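Long-range contacts in serine protease pet (Escherichia coli, PDB 4OM9), which acts as a secreted autotransporter serine protease and enterotoxin of enteroaggregative E. coli, probably cleaving host alpha-fodrin: residues R680-I685 with T699-K704; N673-L678 with A693-F698. All blocks are in the same frame, centred on the assembly; numbering follows the deposited sequence.

Contact 1: R680-I685 with T699-K704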
ATOM      1  N   ARG A 680       0.583 -12.383 -30.186  1.00 45.40           N
ATOM      2  CA  ARG A 680       1.281 -13.601 -29.780  1.00 45.04           C
ATOM      3  C   ARG A 680       1.452 -13.598 -28.263  1.00 42.08           C
ATOM      4  O   ARG A 680       2.403 -14.150 -27.717  1.00 48.81           O
ATOM      5  CB  ARG A 680       2.632 -13.723 -30.501  1.00 48.41           C
ATOM      6  CG  ARG A 680       2.534 -13.436 -31.996  1.00 47.02           C
ATOM      7  CD  ARG A 680       3.825 -13.713 -32.747  1.00 47.85           C
ATOM      8  NE  ARG A 680       4.945 -12.886 -32.303  1.00 53.08           N
ATOM      9  CZ  ARG A 680       5.116 -11.606 -32.623  1.00 58.24           C
ATOM     10  NH1 ARG A 680       4.232 -10.971 -33.376  1.00 59.76           N
ATOM     11  NH2 ARG A 680       6.173 -10.953 -32.183  1.00 56.44           N
ATOM     12  N   THR A 681       0.503 -12.968 -27.589  1.00 37.31           N
ATOM     13  CA  THR A 681       0.561 -12.838 -26.147  1.00 37.13           C
ATOM     14  C   THR A 681      -0.585 -13.560 -25.426  1.00 35.61           C
ATOM     15  O   THR A 681      -1.673 -13.012 -25.270  1.00 38.95           O
ATOM     16  CB  THR A 681       0.595 -11.333 -25.725  1.00 41.21           C
ATOM     17  OG1 THR A 681       1.826 -10.731 -26.173  1.00 38.62           O
ATOM     18  CG2 THR A 681       0.469 -11.173 -24.184  1.00 36.61           C
ATOM     19  N   ALA A 682      -0.321 -14.782 -24.969  1.00 45.06           N
ATOM     20  CA  ALA A 682      -1.361 -15.606 -24.352  1.00 46.54           C
ATOM     21  C   ALA A 682      -1.865 -15.055 -23.008  1.00 51.39           C
ATOM     22  O   ALA A 682      -1.077 -14.694 -22.132  1.00 50.33           O
ATOM     23  CB  ALA A 682      -0.861 -17.027 -24.172  1.00 52.01           C
ATOM     24  N   LEU A 683      -3.188 -15.013 -22.861  1.00 42.11           N
ATOM     25  CA  LEU A 683      -3.828 -14.478 -21.674  1.00 41.28           C
ATOM     26  C   LEU A 683      -4.554 -15.559 -20.890  1.00 45.69           C
ATOM     27  O   LEU A 683      -5.498 -16.172 -21.397  1.00 48.98           O
ATOM     28  CB  LEU A 683      -4.814 -13.373 -22.053  1.00 35.87           C
ATOM     29  CG  LEU A 683      -5.668 -12.861 -20.883  1.00 38.02           C
ATOM     30  CD1 LEU A 683      -4.802 -12.445 -19.715  1.00 39.01           C
ATOM     31  CD2 LEU A 683      -6.540 -11.710 -21.318  1.00 35.71           C
ATOM     32  N   THR A 684      -4.134 -15.786 -19.650  1.00 54.03           N
ATOM     33  CA  THR A 684      -4.781 -16.805 -18.831  1.00 54.73           C
ATOM     34  C   THR A 684      -5.403 -16.219 -17.577  1.00 56.51           C
ATOM     35  O   THR A 684      -4.708 -15.689 -16.717  1.00 59.70           O
ATOM     36  CB  THR A 684      -3.803 -17.921 -18.425  1.00 54.84           C
ATOM     37  OG1 THR A 684      -3.343 -18.598 -19.601  1.00 54.53           O
ATOM     38  CG2 THR A 684      -4.507 -18.935 -17.528  1.00 57.20           C
ATOM     39  N   ILE A 685      -6.726 -16.329 -17.484  1.00 40.88           N
ATOM     40  CA  ILE A 685      -7.481 -15.834 -16.335  1.00 41.71           C
ATOM     41  C   ILE A 685      -7.835 -17.001 -15.433  1.00 45.84           C
ATOM     42  O   ILE A 685      -8.643 -17.844 -15.807  1.00 50.41           O
ATOM     43  CB  ILE A 685      -8.744 -15.095 -16.792  1.00 37.70           C
ATOM     44  CG1 ILE A 685      -8.334 -13.918 -17.690  1.00 36.90           C
ATOM     45  CG2 ILE A 685      -9.551 -14.638 -15.612  1.00 38.24           C
ATOM     46  CD1 ILE A 685      -9.475 -13.060 -18.181  1.00 37.31           C
ATOM     47  N   THR A 699      -6.538  -9.455 -29.907  1.00 46.85           N
ATOM     48  CA  THR A 699      -5.476 -10.408 -29.638  1.00 44.48           C
ATOM     49  C   THR A 699      -5.324 -11.416 -30.771  1.00 49.09           C
ATOM     50  O   THR A 699      -6.294 -12.044 -31.205  1.00 49.61           O
ATOM     51  CB  THR A 699      -5.725 -11.149 -28.333  1.00 42.56           C
ATOM     52  OG1 THR A 699      -5.815 -10.196 -27.272  1.00 51.85           O
ATOM     53  CG2 THR A 699      -4.582 -12.089 -28.035  1.00 43.78           C
ATOM     54  N   THR A 700      -4.095 -11.564 -31.246  1.00 50.20           N
ATOM     55  CA  THR A 700      -3.793 -12.529 -32.288  1.00 51.40           C
ATOM     56  C   THR A 700      -3.667 -13.922 -31.690  1.00 52.19           C
ATOM     57  O   THR A 700      -3.422 -14.896 -32.392  1.00 52.96           O
ATOM     58  CB  THR A 700      -2.506 -12.158 -33.023  1.00 52.33           C
ATOM     59  OG1 THR A 700      -1.412 -12.133 -32.094  1.00 51.49           O
ATOM     60  CG2 THR A 700      -2.656 -10.786 -33.672  1.00 50.10           C
ATOM     61  N   SER A 701      -3.855 -13.993 -30.379  1.00 51.13           N
ATOM     62  CA  SER A 701      -3.732 -15.223 -29.620  1.00 51.31           C
ATOM     63  C   SER A 701      -5.054 -15.525 -28.924  1.00 52.09           C
ATOM     64  O   SER A 701      -6.093 -14.985 -29.299  1.00 54.28           O
ATOM     65  CB  SER A 701      -2.599 -15.097 -28.596  1.00 48.77           C
ATOM     66  OG  SER A 701      -2.387 -16.308 -27.894  1.00 51.25           O
ATOM     67  N   ASN A 702      -5.000 -16.359 -27.890  1.00 51.98           N
ATOM     68  CA  ASN A 702      -6.194 -16.817 -27.185  1.00 53.22           C
ATOM     69  C   ASN A 702      -6.247 -16.414 -25.708  1.00 47.84           C
ATOM     70  O   ASN A 702      -5.231 -16.090 -25.099  1.00 46.65           O
ATOM     71  CB  ASN A 702      -6.289 -18.334 -27.276  1.00 48.52           C
ATOM     72  CG  ASN A 702      -5.219 -19.016 -26.462  1.00 49.16           C
ATOM     73  OD1 ASN A 702      -5.490 -19.537 -25.389  1.00 50.88           O
ATOM     74  ND2 ASN A 702      -3.981 -18.986 -26.952  1.00 49.39           N
ATOM     75  N   ILE A 703      -7.452 -16.475 -25.147  1.00 42.56           N
ATOM     76  CA  ILE A 703      -7.718 -16.160 -23.751  1.00 38.20           C
ATOM     77  C   ILE A 703      -8.334 -17.359 -23.059  1.00 44.41           C
ATOM     78  O   ILE A 703      -9.396 -17.823 -23.463  1.00 46.99           O
ATOM     79  CB  ILE A 703      -8.679 -14.964 -23.612  1.00 39.59           C
ATOM     80  CG1 ILE A 703      -8.111 -13.732 -24.309  1.00 42.59           C
ATOM     81  CG2 ILE A 703      -8.980 -14.666 -22.143  1.00 37.19           C
ATOM     82  CD1 ILE A 703      -9.152 -12.683 -24.587  1.00 42.36           C
ATOM     83  N   LYS A 704      -7.669 -17.866 -22.029  1.00 50.39           N
ATOM     84  CA  LYS A 704      -8.211 -18.950 -21.223  1.00 49.02           C
ATOM     85  C   LYS A 704      -8.708 -18.392 -19.906  1.00 51.25           C
ATOM     86  O   LYS A 704      -8.018 -17.574 -19.286  1.00 53.83           O
ATOM     87  CB  LYS A 704      -7.158 -20.032 -20.994  1.00 52.61           C
ATOM     88  CG  LYS A 704      -6.689 -20.665 -22.286  1.00 54.00           C
ATOM     89  CD  LYS A 704      -5.580 -21.682 -22.080  1.00 55.37           C
ATOM     90  CE  LYS A 704      -5.086 -22.183 -23.438  1.00 62.68           C
ATOM     91  NZ  LYS A 704      -4.033 -23.232 -23.348  1.00 62.67           N
TER
HETATM   92  O   HOH W   1      -4.173 -18.572 -22.315  1.00 57.44           O
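The peptide carbonyl of L683 is the flat group to look at first, because segment 699-704 reaches its oxygen. K704 N meets L683 O head-on at 2.8 Å, and I703 CA makes a CA-H...O contact with the same oxygen. The I703 CG2 methyl sits obliquely beyond the oxygen, on the I703 side of the peptide plane, 3.9 Å from L683 O. Over the other face stands a water that donates weakly to this oxygen and also bonds T684 OG1 at 2.8 Å. The same water reaches N702 OD1 by a weak, long bond of 3.5 Å, well off the plane of the N702 amide, and so bridges the two segments, loosely, on the face of T684 and K704. On the opposite, buried face, L683 and I703 lie side by side and point the same way. L683 CG is anti to its backbone N (chi1 173°), and its CD2 packs on I703 CG1 and CG2, both at 3.9 Å.

This is one rung step of the right-handed parallel beta-helix of autotransporter passenger domains, with aliphatic residues stacked along the interior. The parallel register is continued by a main-chain bond from L683 N to N702 O at 3.2 Å (174°) and by one from I685 N to K704 O, whose modelled length is too short and therefore doubtful. Strand 661-664 flanks the pair on one side and strand 733-735 on the other.

Ahead of the strands the chain turns. There T700 OG1, itself bonded to D679, comes within 2.8 Å of R680 N, and S701 directs its CB at the chain around T681. R680 runs alongside T700, while its guanidinium forms a salt bridge with D659.

Contact 2: N673-L678 with A693-F698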
ATOM      1  N   ASN A 673      -9.746  -0.548 -18.834  1.00 44.51           N
ATOM      2  CA  ASN A 673     -10.454   0.623 -19.352  1.00 41.60           C
ATOM      3  C   ASN A 673      -9.591   1.445 -20.304  1.00 44.17           C
ATOM      4  O   ASN A 673      -9.894   2.598 -20.601  1.00 50.88           O
ATOM      5  CB  ASN A 673     -10.977   1.502 -18.202  1.00 47.08           C
ATOM      6  CG  ASN A 673      -9.868   2.056 -17.301  1.00 44.55           C
ATOM      7  OD1 ASN A 673      -8.680   1.901 -17.569  1.00 48.27           O
ATOM      8  ND2 ASN A 673     -10.270   2.719 -16.233  1.00 41.10           N
ATOM      9  N   THR A 674      -8.521   0.824 -20.787  1.00 44.64           N
ATOM     10  CA  THR A 674      -7.685   1.384 -21.839  1.00 42.74           C
ATOM     11  C   THR A 674      -7.483   0.293 -22.883  1.00 44.43           C
ATOM     12  O   THR A 674      -7.386  -0.881 -22.533  1.00 44.57           O
ATOM     13  CB  THR A 674      -6.317   1.886 -21.280  1.00 44.19           C
ATOM     14  OG1 THR A 674      -6.466   3.215 -20.768  1.00 47.55           O
ATOM     15  CG2 THR A 674      -5.257   1.887 -22.352  1.00 40.98           C
ATOM     16  N   VAL A 675      -7.423   0.681 -24.155  1.00 46.96           N
ATOM     17  CA  VAL A 675      -7.371  -0.274 -25.260  1.00 51.73           C
ATOM     18  C   VAL A 675      -6.211  -1.255 -25.146  1.00 49.73           C
ATOM     19  O   VAL A 675      -5.066  -0.854 -25.020  1.00 51.88           O
ATOM     20  CB  VAL A 675      -7.265   0.455 -26.623  1.00 55.03           C
ATOM     21  CG1 VAL A 675      -7.096  -0.555 -27.753  1.00 55.11           C
ATOM     22  CG2 VAL A 675      -8.484   1.339 -26.857  1.00 55.52           C
ATOM     23  N   SER A 676      -6.516  -2.546 -25.211  1.00 48.93           N
ATOM     24  CA  SER A 676      -5.501  -3.586 -25.077  1.00 46.59           C
ATOM     25  C   SER A 676      -5.221  -4.311 -26.395  1.00 48.89           C
ATOM     26  O   SER A 676      -6.137  -4.685 -27.136  1.00 51.19           O
ATOM     27  CB  SER A 676      -5.915  -4.602 -24.008  1.00 43.91           C
ATOM     28  OG  SER A 676      -5.708  -4.079 -22.711  1.00 41.56           O
ATOM     29  N   SER A 677      -3.940  -4.517 -26.663  1.00 42.70           N
ATOM     30  CA  SER A 677      -3.505  -5.176 -27.876  1.00 47.35           C
ATOM     31  C   SER A 677      -2.454  -6.247 -27.567  1.00 46.33           C
ATOM     32  O   SER A 677      -1.336  -5.942 -27.162  1.00 43.91           O
ATOM     33  CB  SER A 677      -2.968  -4.133 -28.857  1.00 54.02           C
ATOM     34  OG  SER A 677      -1.762  -4.577 -29.455  1.00 54.49           O
ATOM     35  N   LEU A 678      -2.830  -7.507 -27.737  1.00 40.34           N
ATOM     36  CA  LEU A 678      -1.933  -8.626 -27.483  1.00 36.19           C
ATOM     37  C   LEU A 678      -1.564  -9.336 -28.793  1.00 39.79           C
ATOM     38  O   LEU A 678      -2.428  -9.865 -29.509  1.00 40.25           O
ATOM     39  CB  LEU A 678      -2.574  -9.612 -26.515  1.00 35.73           C
ATOM     40  CG  LEU A 678      -2.645  -9.358 -25.004  1.00 35.49           C
ATOM     41  CD1 LEU A 678      -2.457  -7.887 -24.600  1.00 35.17           C
ATOM     42  CD2 LEU A 678      -3.936  -9.918 -24.405  1.00 35.22           C
ATOM     43  N   ALA A 693     -13.343  -5.795 -18.963  1.00 51.19           N
ATOM     44  CA  ALA A 693     -12.701  -5.004 -20.001  1.00 48.55           C
ATOM     45  C   ALA A 693     -13.707  -4.078 -20.680  1.00 57.26           C
ATOM     46  O   ALA A 693     -14.434  -4.496 -21.574  1.00 60.58           O
ATOM     47  CB  ALA A 693     -12.038  -5.912 -21.020  1.00 48.13           C
ATOM     48  N   SER A 694     -13.741  -2.822 -20.255  1.00 48.67           N
ATOM     49  CA  SER A 694     -14.698  -1.853 -20.772  1.00 53.56           C
ATOM     50  C   SER A 694     -14.125  -1.147 -21.986  1.00 53.22           C
ATOM     51  O   SER A 694     -14.734  -0.241 -22.558  1.00 59.28           O
ATOM     52  CB  SER A 694     -15.068  -0.834 -19.692  1.00 58.80           C
ATOM     53  OG  SER A 694     -15.540  -1.484 -18.523  1.00 64.95           O
ATOM     54  N   SER A 695     -12.934  -1.578 -22.366  1.00 47.05           N
ATOM     55  CA  SER A 695     -12.199  -0.967 -23.457  1.00 46.44           C
ATOM     56  C   SER A 695     -11.822  -2.061 -24.440  1.00 44.22           C
ATOM     57  O   SER A 695     -11.630  -3.209 -24.036  1.00 44.15           O
ATOM     58  CB  SER A 695     -10.958  -0.237 -22.915  1.00 40.70           C
ATOM     59  OG  SER A 695     -10.236   0.408 -23.945  1.00 41.21           O
ATOM     60  N   SER A 696     -11.721  -1.716 -25.718  1.00 59.31           N
ATOM     61  CA  SER A 696     -11.408  -2.698 -26.765  1.00 61.89           C
ATOM     62  C   SER A 696     -10.225  -3.616 -26.440  1.00 59.86           C
ATOM     63  O   SER A 696      -9.190  -3.164 -25.943  1.00 61.49           O
ATOM     64  CB  SER A 696     -11.115  -1.983 -28.086  1.00 64.66           C
ATOM     65  OG  SER A 696     -12.294  -1.577 -28.748  1.00 67.95           O
ATOM     66  N   LEU A 697     -10.374  -4.902 -26.740  1.00 53.16           N
ATOM     67  CA  LEU A 697      -9.276  -5.844 -26.588  1.00 48.95           C
ATOM     68  C   LEU A 697      -9.105  -6.728 -27.820  1.00 49.05           C
ATOM     69  O   LEU A 697      -9.951  -7.564 -28.108  1.00 50.98           O
ATOM     70  CB  LEU A 697      -9.484  -6.707 -25.350  1.00 47.45           C
ATOM     71  CG  LEU A 697      -8.413  -7.767 -25.088  1.00 48.51           C
ATOM     72  CD1 LEU A 697      -8.034  -7.778 -23.621  1.00 38.94           C
ATOM     73  CD2 LEU A 697      -8.905  -9.141 -25.517  1.00 54.51           C
ATOM     74  N   PHE A 698      -8.003  -6.529 -28.537  1.00 44.85           N
ATOM     75  CA  PHE A 698      -7.663  -7.320 -29.715  1.00 45.12           C
ATOM     76  C   PHE A 698      -6.501  -8.233 -29.390  1.00 47.15           C
ATOM     77  O   PHE A 698      -5.580  -7.837 -28.683  1.00 44.52           O
ATOM     78  CB  PHE A 698      -7.290  -6.431 -30.898  1.00 48.70           C
ATOM     79  CG  PHE A 698      -8.210  -5.271 -31.095  1.00 50.91           C
ATOM     80  CD1 PHE A 698      -8.038  -4.103 -30.372  1.00 51.93           C
ATOM     81  CD2 PHE A 698      -9.242  -5.338 -32.009  1.00 52.08           C
ATOM     82  CE1 PHE A 698      -8.884  -3.031 -30.550  1.00 55.52           C
ATOM     83  CE2 PHE A 698     -10.095  -4.273 -32.190  1.00 56.73           C
ATOM     84  CZ  PHE A 698      -9.918  -3.116 -31.462  1.00 60.43           C
TER
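S695 holds OG anti to its own backbone N (chi1 -178°), which carries the hydroxyl across to the T674-V675 peptide. OG ends 2.8 Å from V675 N, but the angle is too poor for a hydrogen bond, so this is close polar packing. S695 CB packs against the preceding peptide, 3.4 Å from N673 C. V675 in turn sets CG1 anti to its N (chi1 175°), and F698 presents its ring edge to V675. The two side chains cross obliquely, and the V675 CG1 methyl meets the ring at that edge, 4.1 Å from F698 CE1. Another rim atom, F698 CD1, lies near S676 O.

The two backbones run parallel, as neighbouring rungs of the passenger's beta-helix do. S676 N bonds S696 O at 2.8 Å; S676 O receives F698 N; and L678 N bonds F698 O at 2.9 Å. CA hydrogens of V675, L697 and S677 add contacts to the same row of carbonyls.

On the buried face, S676 CB packs against L697 CD1 at 3.8 Å. S676 OG is buried too, and its hydroxyl is satisfied by I655 N one rung back. S696 OG, on the next rung, likewise bonds a backbone N, that of F726. The F698 ring, on the face it shares with S677, goes on to touch F726, while L697 leans inward on L672 and Y727.

In the fold
From the N terminus, the chain runs through 673-678, then 680-685, rounds the third side of the beta-helix on strand 690-693, and returns through 693-698 and 699-704. Contact 2 therefore closes one turn of the helix, and contact 1 closes a second, overlapping turn, one side further along the chain; their segments alternate, so the two loops cross instead of nesting. Each ties a strand of one rung to its successor, on adjoining sides of the helix. They meet at the corner, where T700 N probably bonds L678 O, and in the interior, where I703 CD1 packs against L697 CD2 at 3.7 Å.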